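Local coordinates for VP2 (Primate bocaparvovirus 1, PDB 7L0Y), which self-assembles with its longer and shorter size variants into the 60-copy, T=1 icosahedral capsid of human bocavirus 1, about 26 nm across, at residues Gly168-Ile172 with Leu194-Phe200; Ile172-Leu176 with Ala312-Ser316; Ala232-Pro236 with Ile515-Leu519. The contacts are given in a common frame with arbitrary orientation. Numbering follows the deposited sequence.

Contact 1. Residues Gly168-Ile172 with Leu194-Phe200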
loop_
_atom_site.group_PDB
_atom_site.type_symbol
_atom_site.label_atom_id
_atom_site.label_comp_id
_atom_site.label_asym_id
_atom_site.label_seq_id
_atom_site.Cartn_x
_atom_site.Cartn_y
_atom_site.Cartn_z
ATOM N N GLY A 168 -43.395 -32.728 -92.759
ATOM C CA GLY A 168 -43.071 -32.294 -94.098
ATOM C C GLY A 168 -43.406 -30.833 -94.211
ATOM O O GLY A 168 -44.105 -30.272 -93.366
ATOM N N TYR A 169 -42.888 -30.212 -95.260
ATOM C CA TYR A 169 -43.056 -28.784 -95.419
ATOM C C TYR A 169 -42.899 -28.431 -96.882
ATOM O O TYR A 169 -42.322 -29.182 -97.668
ATOM C CB TYR A 169 -42.066 -28.004 -94.550
ATOM C CG TYR A 169 -40.618 -28.280 -94.855
ATOM C CD1 TYR A 169 -39.932 -27.524 -95.783
ATOM C CD2 TYR A 169 -39.940 -29.298 -94.209
ATOM C CE1 TYR A 169 -38.623 -27.767 -96.054
ATOM C CE2 TYR A 169 -38.630 -29.552 -94.478
ATOM C CZ TYR A 169 -37.972 -28.787 -95.402
ATOM O OH TYR A 169 -36.658 -29.042 -95.685
ATOM N N ILE A 170 -43.433 -27.270 -97.233
ATOM C CA ILE A 170 -43.408 -26.762 -98.598
ATOM C C ILE A 170 -42.181 -25.866 -98.727
ATOM O O ILE A 170 -42.137 -24.803 -98.089
ATOM C CB ILE A 170 -44.700 -26.008 -98.926
ATOM C CG1 ILE A 170 -45.884 -26.970 -98.853
ATOM C CG2 ILE A 170 -44.618 -25.378 -100.289
ATOM C CD1 ILE A 170 -47.224 -26.295 -98.833
ATOM N N PRO A 171 -41.153 -26.273 -99.468
ATOM C CA PRO A 171 -39.953 -25.434 -99.565
ATOM C C PRO A 171 -40.132 -24.208 -100.439
ATOM O O PRO A 171 -39.455 -23.198 -100.228
ATOM C CB PRO A 171 -38.916 -26.403 -100.137
ATOM C CG PRO A 171 -39.715 -27.358 -100.933
ATOM C CD PRO A 171 -41.029 -27.509 -100.255
ATOM N N ILE A 172 -41.015 -24.263 -101.428
ATOM C CA ILE A 172 -41.158 -23.174 -102.379
ATOM C C ILE A 172 -42.589 -23.178 -102.876
ATOM O O ILE A 172 -43.274 -24.200 -102.827
ATOM C CB ILE A 172 -40.164 -23.318 -103.552
ATOM C CG1 ILE A 172 -40.095 -22.039 -104.377
ATOM C CG2 ILE A 172 -40.591 -24.440 -104.453
ATOM C CD1 ILE A 172 -38.967 -22.029 -105.352
ATOM N N LEU A 194 -35.720 -21.186 -107.384
ATOM C CA LEU A 194 -35.307 -22.548 -107.075
ATOM C C LEU A 194 -33.920 -22.589 -106.457
ATOM O O LEU A 194 -33.669 -23.376 -105.541
ATOM C CB LEU A 194 -35.353 -23.413 -108.329
ATOM C CG LEU A 194 -36.746 -23.739 -108.846
ATOM C CD1 LEU A 194 -36.656 -24.488 -110.146
ATOM C CD2 LEU A 194 -37.470 -24.560 -107.806
ATOM N N TYR A 195 -33.007 -21.753 -106.943
ATOM C CA TYR A 195 -31.644 -21.784 -106.428
ATOM C C TYR A 195 -31.602 -21.462 -104.945
ATOM O O TYR A 195 -30.766 -21.994 -104.213
ATOM C CB TYR A 195 -30.759 -20.813 -107.195
ATOM C CG TYR A 195 -30.584 -21.171 -108.636
ATOM C CD1 TYR A 195 -30.553 -22.492 -109.033
ATOM C CD2 TYR A 195 -30.419 -20.192 -109.600
ATOM C CE1 TYR A 195 -30.393 -22.827 -110.342
ATOM C CE2 TYR A 195 -30.253 -20.524 -110.919
ATOM C CZ TYR A 195 -30.239 -21.847 -111.284
ATOM O OH TYR A 195 -30.072 -22.195 -112.597
ATOM N N GLN A 196 -32.460 -20.565 -104.491
ATOM C CA GLN A 196 -32.498 -20.178 -103.094
ATOM C C GLN A 196 -33.579 -20.897 -102.303
ATOM O O GLN A 196 -33.819 -20.545 -101.147
ATOM C CB GLN A 196 -32.622 -18.663 -102.988
ATOM C CG GLN A 196 -33.742 -18.096 -103.766
ATOM C CD GLN A 196 -33.705 -16.596 -103.794
ATOM O OE1 GLN A 196 -32.715 -15.990 -103.420
ATOM N NE2 GLN A 196 -34.772 -15.988 -104.288
ATOM N N MET A 197 -34.250 -21.866 -102.899
ATOM C CA MET A 197 -35.197 -22.680 -102.154
ATOM C C MET A 197 -34.496 -23.383 -100.997
ATOM O O MET A 197 -33.528 -24.119 -101.220
ATOM C CB MET A 197 -35.854 -23.707 -103.065
ATOM C CG MET A 197 -36.700 -24.703 -102.325
ATOM S SD MET A 197 -37.602 -25.812 -103.413
ATOM C CE MET A 197 -36.289 -26.791 -104.099
ATOM N N PRO A 198 -34.950 -23.193 -99.768
ATOM C CA PRO A 198 -34.244 -23.759 -98.623
ATOM C C PRO A 198 -34.468 -25.252 -98.488
ATOM O O PRO A 198 -35.386 -25.840 -99.058
ATOM C CB PRO A 198 -34.855 -23.008 -97.440
ATOM C CG PRO A 198 -36.188 -22.699 -97.882
ATOM C CD PRO A 198 -36.118 -22.415 -99.342
ATOM N N PHE A 199 -33.600 -25.864 -97.706
ATOM C CA PHE A 199 -33.733 -27.263 -97.361
ATOM C C PHE A 199 -33.391 -27.426 -95.896
ATOM O O PHE A 199 -32.397 -26.880 -95.420
ATOM C CB PHE A 199 -32.862 -28.134 -98.261
ATOM C CG PHE A 199 -32.835 -29.556 -97.859
ATOM C CD1 PHE A 199 -34.010 -30.252 -97.700
ATOM C CD2 PHE A 199 -31.646 -30.235 -97.764
ATOM C CE1 PHE A 199 -33.995 -31.563 -97.337
ATOM C CE2 PHE A 199 -31.628 -31.555 -97.428
ATOM C CZ PHE A 199 -32.806 -32.221 -97.218
ATOM N N PHE A 200 -34.242 -28.138 -95.179
ATOM C CA PHE A 200 -34.131 -28.263 -93.742
ATOM C C PHE A 200 -33.994 -29.720 -93.357
ATOM O O PHE A 200 -34.762 -30.574 -93.800
ATOM C CB PHE A 200 -35.329 -27.647 -93.045
ATOM C CG PHE A 200 -35.435 -26.182 -93.243
ATOM C CD1 PHE A 200 -34.726 -25.314 -92.443
ATOM C CD2 PHE A 200 -36.230 -25.667 -94.242
ATOM C CE1 PHE A 200 -34.817 -23.970 -92.626
ATOM C CE2 PHE A 200 -36.322 -24.319 -94.428
ATOM C CZ PHE A 200 -35.616 -23.468 -93.619
#

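Contact 2. Residues Ile172-Leu176 with Ala312-Ser316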
loop_
_atom_site.group_PDB
_atom_site.type_symbol
_atom_site.label_atom_id
_atom_site.label_comp_id
_atom_site.label_asym_id
_atom_site.label_seq_id
_atom_site.Cartn_x
_atom_site.Cartn_y
_atom_site.Cartn_z
ATOM N N ILE A 172 -41.015 -24.263 -101.428
ATOM C CA ILE A 172 -41.158 -23.174 -102.379
ATOM C C ILE A 172 -42.589 -23.178 -102.876
ATOM O O ILE A 172 -43.274 -24.200 -102.827
ATOM C CB ILE A 172 -40.164 -23.318 -103.552
ATOM C CG1 ILE A 172 -40.095 -22.039 -104.377
ATOM C CG2 ILE A 172 -40.591 -24.440 -104.453
ATOM C CD1 ILE A 172 -38.967 -22.029 -105.352
ATOM N N GLU A 173 -43.044 -22.031 -103.360
ATOM C CA GLU A 173 -44.338 -21.979 -104.024
ATOM C C GLU A 173 -44.148 -22.502 -105.439
ATOM O O GLU A 173 -43.421 -21.907 -106.238
ATOM C CB GLU A 173 -44.874 -20.553 -104.008
ATOM C CG GLU A 173 -46.311 -20.413 -104.458
ATOM C CD GLU A 173 -46.824 -18.995 -104.291
ATOM O OE1 GLU A 173 -46.025 -18.121 -103.897
ATOM O OE2 GLU A 173 -48.023 -18.752 -104.544
ATOM N N ASN A 174 -44.806 -23.616 -105.753
ATOM C CA ASN A 174 -44.376 -24.425 -106.889
ATOM C C ASN A 174 -44.784 -23.792 -108.208
ATOM O O ASN A 174 -44.067 -23.909 -109.205
ATOM C CB ASN A 174 -44.948 -25.836 -106.773
ATOM C CG ASN A 174 -44.281 -26.813 -107.718
ATOM O OD1 ASN A 174 -43.096 -26.693 -108.019
ATOM N ND2 ASN A 174 -45.045 -27.786 -108.194
ATOM N N GLU A 175 -45.936 -23.128 -108.239
ATOM C CA GLU A 175 -46.374 -22.488 -109.474
ATOM C C GLU A 175 -45.414 -21.381 -109.884
ATOM O O GLU A 175 -45.282 -21.069 -111.072
ATOM C CB GLU A 175 -47.789 -21.941 -109.298
ATOM C CG GLU A 175 -48.417 -21.381 -110.556
ATOM C CD GLU A 175 -48.728 -22.439 -111.593
ATOM O OE1 GLU A 175 -48.734 -23.636 -111.245
ATOM O OE2 GLU A 175 -48.965 -22.072 -112.763
ATOM N N LEU A 176 -44.725 -20.783 -108.912
ATOM C CA LEU A 176 -43.759 -19.739 -109.234
ATOM C C LEU A 176 -42.536 -20.311 -109.932
ATOM O O LEU A 176 -41.790 -19.575 -110.589
ATOM C CB LEU A 176 -43.352 -18.979 -107.975
ATOM C CG LEU A 176 -44.234 -17.779 -107.654
ATOM C CD1 LEU A 176 -44.332 -16.928 -108.893
ATOM C CD2 LEU A 176 -45.605 -18.205 -107.234
ATOM N N ALA A 312 -54.443 -21.135 -110.255
ATOM C CA ALA A 312 -53.326 -22.032 -110.522
ATOM C C ALA A 312 -52.764 -22.565 -109.214
ATOM O O ALA A 312 -53.517 -22.903 -108.295
ATOM C CB ALA A 312 -52.237 -21.323 -111.328
ATOM N N GLY A 313 -51.438 -22.620 -109.114
ATOM C CA GLY A 313 -50.823 -22.920 -107.837
ATOM C C GLY A 313 -50.428 -21.661 -107.097
ATOM O O GLY A 313 -49.867 -21.724 -106.000
ATOM N N PHE A 314 -50.703 -20.502 -107.689
ATOM C CA PHE A 314 -50.424 -19.247 -107.012
ATOM C C PHE A 314 -51.309 -19.118 -105.788
ATOM O O PHE A 314 -52.533 -19.264 -105.868
ATOM C CB PHE A 314 -50.663 -18.057 -107.938
ATOM C CG PHE A 314 -49.786 -18.038 -109.150
ATOM C CD1 PHE A 314 -48.471 -17.632 -109.060
ATOM C CD2 PHE A 314 -50.291 -18.380 -110.391
ATOM C CE1 PHE A 314 -47.664 -17.602 -110.175
ATOM C CE2 PHE A 314 -49.490 -18.340 -111.512
ATOM C CZ PHE A 314 -48.175 -17.953 -111.402
ATOM N N GLY A 315 -50.688 -18.864 -104.657
ATOM C CA GLY A 315 -51.433 -18.461 -103.498
ATOM C C GLY A 315 -52.267 -19.539 -102.832
ATOM O O GLY A 315 -52.409 -20.667 -103.298
ATOM N N SER A 316 -52.830 -19.141 -101.698
ATOM C CA SER A 316 -53.646 -20.008 -100.869
ATOM C C SER A 316 -54.987 -19.328 -100.656
ATOM O O SER A 316 -55.127 -18.117 -100.831
ATOM C CB SER A 316 -52.957 -20.300 -99.533
ATOM O OG SER A 316 -53.761 -21.109 -98.696
#

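Contact 3. Residues Ala232-Pro236 with Ile515-Leu519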
loop_
_atom_site.group_PDB
_atom_site.type_symbol
_atom_site.label_atom_id
_atom_site.label_comp_id
_atom_site.label_asym_id
_atom_site.label_seq_id
_atom_site.Cartn_x
_atom_site.Cartn_y
_atom_site.Cartn_z
ATOM N N ALA A 232 -72.542 -10.460 -75.662
ATOM C CA ALA A 232 -73.201 -9.171 -75.759
ATOM C C ALA A 232 -74.691 -9.396 -75.963
ATOM O O ALA A 232 -75.096 -10.046 -76.930
ATOM C CB ALA A 232 -72.626 -8.351 -76.908
ATOM N N TYR A 233 -75.503 -8.881 -75.043
ATOM C CA TYR A 233 -76.945 -9.003 -75.192
ATOM C C TYR A 233 -77.527 -7.943 -76.111
ATOM O O TYR A 233 -78.629 -8.132 -76.631
ATOM C CB TYR A 233 -77.631 -8.952 -73.825
ATOM C CG TYR A 233 -77.458 -7.658 -73.076
ATOM C CD1 TYR A 233 -78.331 -6.603 -73.266
ATOM C CD2 TYR A 233 -76.441 -7.503 -72.156
ATOM C CE1 TYR A 233 -78.185 -5.436 -72.589
ATOM C CE2 TYR A 233 -76.287 -6.336 -71.470
ATOM C CZ TYR A 233 -77.159 -5.304 -71.689
ATOM O OH TYR A 233 -77.003 -4.130 -71.000
ATOM N N ILE A 234 -76.818 -6.840 -76.320
ATOM C CA ILE A 234 -77.228 -5.820 -77.282
ATOM C C ILE A 234 -76.033 -5.428 -78.127
ATOM O O ILE A 234 -74.877 -5.627 -77.733
ATOM C CB ILE A 234 -77.810 -4.567 -76.600
ATOM C CG1 ILE A 234 -76.831 -4.039 -75.552
ATOM C CG2 ILE A 234 -79.208 -4.826 -76.068
ATOM C CD1 ILE A 234 -77.169 -2.689 -75.038
ATOM N N PRO A 235 -76.286 -4.883 -79.315
ATOM C CA PRO A 235 -75.204 -4.279 -80.076
ATOM C C PRO A 235 -74.699 -3.035 -79.375
ATOM O O PRO A 235 -75.405 -2.443 -78.542
ATOM C CB PRO A 235 -75.874 -3.929 -81.415
ATOM C CG PRO A 235 -77.023 -4.825 -81.492
ATOM C CD PRO A 235 -77.521 -4.974 -80.104
ATOM N N PRO A 236 -73.479 -2.594 -79.679
ATOM C CA PRO A 236 -73.013 -1.319 -79.125
ATOM C C PRO A 236 -73.828 -0.130 -79.590
ATOM O O PRO A 236 -73.720 0.945 -78.991
ATOM C CB PRO A 236 -71.560 -1.239 -79.607
ATOM C CG PRO A 236 -71.526 -2.094 -80.803
ATOM C CD PRO A 236 -72.465 -3.220 -80.535
ATOM N N ILE A 515 -72.554 -16.314 -70.677
ATOM C CA ILE A 515 -72.381 -15.303 -69.645
ATOM C C ILE A 515 -72.537 -13.931 -70.279
ATOM O O ILE A 515 -71.802 -13.579 -71.202
ATOM C CB ILE A 515 -71.009 -15.450 -68.975
ATOM C CG1 ILE A 515 -70.907 -16.830 -68.326
ATOM C CG2 ILE A 515 -70.803 -14.365 -67.954
ATOM C CD1 ILE A 515 -69.508 -17.247 -67.977
ATOM N N ASN A 516 -73.489 -13.151 -69.784
ATOM C CA ASN A 516 -73.726 -11.830 -70.340
ATOM C C ASN A 516 -72.725 -10.820 -69.798
ATOM O O ASN A 516 -72.298 -10.887 -68.647
ATOM C CB ASN A 516 -75.140 -11.356 -70.024
ATOM C CG ASN A 516 -76.186 -12.132 -70.765
ATOM O OD1 ASN A 516 -75.907 -12.730 -71.796
ATOM N ND2 ASN A 516 -77.406 -12.121 -70.254
ATOM N N LYS A 517 -72.357 -9.875 -70.650
ATOM C CA LYS A 517 -71.578 -8.713 -70.261
ATOM C C LYS A 517 -72.367 -7.464 -70.617
ATOM O O LYS A 517 -73.154 -7.471 -71.566
ATOM C CB LYS A 517 -70.217 -8.701 -70.948
ATOM C CG LYS A 517 -70.296 -8.663 -72.452
ATOM C CD LYS A 517 -68.928 -8.719 -73.073
ATOM C CE LYS A 517 -69.015 -8.784 -74.578
ATOM N NZ LYS A 517 -67.669 -8.844 -75.182
ATOM N N VAL A 518 -72.149 -6.409 -69.848
ATOM C CA VAL A 518 -72.776 -5.133 -70.103
ATOM C C VAL A 518 -71.780 -4.423 -70.997
ATOM O O VAL A 518 -70.599 -4.378 -70.687
ATOM C CB VAL A 518 -72.976 -4.322 -68.807
ATOM C CG1 VAL A 518 -73.322 -2.880 -69.128
ATOM C CG2 VAL A 518 -74.058 -4.943 -67.946
ATOM N N LEU A 519 -72.244 -3.885 -72.115
ATOM C CA LEU A 519 -71.346 -3.204 -73.042
ATOM C C LEU A 519 -70.823 -1.870 -72.517
ATOM O O LEU A 519 -71.538 -0.869 -72.523
ATOM C CB LEU A 519 -72.018 -3.002 -74.397
ATOM C CG LEU A 519 -71.955 -4.208 -75.323
ATOM C CD1 LEU A 519 -72.085 -3.757 -76.764
ATOM C CD2 LEU A 519 -70.652 -4.959 -75.097
ATOM O OXT LEU A 519 -69.675 -1.758 -72.087
#

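Contact 1. Residues Gly168-Ile172 with Leu194-Phe200
Met197 sits at the middle of the apolar patch, its side chain covered by two consecutive residues of the opposite segment. Pro171 CB comes within 3.5 Å of Met197 CG, and Ile172 CG2 lies 3.4 Å from Met197 SD. The far end of Ile172 reaches on to Leu194, CD1 to CD2 at 3.8 Å; the CA-to-CB bond of Leu194 points away, yet the end of its side chain comes near enough to touch. The backbones run close here, with the CA atoms of Pro171 and Pro198 6.0 Å apart, and the ring atom Pro198 CD rests 3.5 Å from Pro171 O. Helix 189-195 ends just before this point: Gln196 is the first residue to leave helical angles, while Met197 N still bonds Leu194 O at 3.1 Å.

Further along, Tyr169 and Phe200 form an offset edge-to-face pair, the edge of Phe200 directed at the face of Tyr169, with centroids 5.5 Å apart and planes at 74°. The polar edge is the Tyr169 hydroxyl, which accepts a hydrogen bond from Phe200 N to OH of 2.6 Å, so one side chain both stacks on Phe200 and holds its backbone. Around this, Asn467 and Arg469 of a second subunit hydrogen-bond to Phe199 N and Met197 O, and the Phe199 ring meets His492 of a third subunit. Tyr169 itself also pairs through its backbone with Val67 of strand 65-69. Long inter-strand loops that build subunit contacts are characteristic of jelly-roll parvovirus capsid proteins; here the loop after strand 161-169 returns, past helix 189-195, to pack on that strand's end.

Contact 2. Residues Ile172-Leu176 with Ala312-Ser316
Two irregular pieces of backbone meet at one tight point, where the CA atoms of Glu175 and Gly313 stand 4.8 Å apart. From Asn174 to Leu176 the chain has helical angles without regular helical bonding; a weak hydrogen bond from Leu176 N to Glu173 O, 3.2 Å, closes the turn. The other piece bends as well: Ala312 has a positive phi of 49° and Gly315 one of 72°, a value glycine adopts easily. Gly313 matters for a steric reason. An ideally placed beta carbon on it would clash with Glu175 CB, whereas with hydrogen in its place Glu175 CB can approach Gly313 C to 3.4 Å.

The two glutamates then do different work. Glu173 extends across the gap, and Gly315 N donates to its OE2 at 2.7 Å with an almost straight N-H...O angle of 168°, joining a side chain to the backbone of the opposite loop. Glu175 uses its aliphatic part: CG lies over the face of Phe314 in a CH-pi contact, 3.5 Å from the ring centroid and 15° off the normal, while its OE2 ends 3.7 Å from Ala312 CB. Leu176 CD2 adds an apolar touch to Phe314 CD1 at 3.4 Å.

This is loop-to-loop packing between long inter-strand loops of the parvovirus jelly-roll subunit. It ties the loop following strand 161-169 to the one entering strand 316-318, where Ser316 bonds through its backbone to Val298 of strand 296-300. Leu176 and Ile172 both lean on Leu193 of helix 189-195, while Asn174 packs against Arg65 of strand 65-69.

Contact 3. Residues Ala232-Pro236 with Ile515-Leu519
In this parvovirus jelly-roll subunit, the extreme C-terminus settles beside the exit of strand 215-232. The main bump is the final side chain. Leu519 points into the bend at 232-236, with its CD2 4.3 Å from Ala232 CB and its CD1 3.5 Å from Ile234 O, in a hollow walled by the backbone and the Pro236 ring. Tyr233 is the answering bump: its ring lies against the terminal backbone, CE2 3.3 Å from Lys517 O and 4.0 Å from Val518 CA. The extended Lys517 side chain passes beside Ala232, its CE 4.3 Å from Ala232 CB, and carries its amine to a salt bridge with Asp386 and a hydrogen bond to Arg402 O of a neighbouring subunit. No hydrogen bond crosses between the two segments, whose contact is packing; backbone bonds of Ile515 and Lys517 to Arg231, just before Ala232, hold the tail alongside. The tightest fit of Leu519 is at Pro236, whose N lies 3.4 Å from Leu519 CD1 and whose CD lies 3.8 Å from that same methyl.

Contacts 1 and 2 are neighbours, their centres 13 Å apart: 168-172 runs straight into 172-176, and Ile172 belongs to both. Contact 3 lies far off in the same chain, its centre 48 Å from that of contact 1 and 43 Å from that of contact 2, with nearest atoms about 36 and 30 Å away. The assembly brings these regions together. Tyr233 and Ile234 pack on Pro171 and Ile170 of a neighbouring subunit, and at such interfaces Phe200 meets Val518 and Glu173 meets Pro235 of another copy. Regions whose nearest atoms are about 30 Å or more apart within one chain therefore meet across subunit boundaries of the capsid.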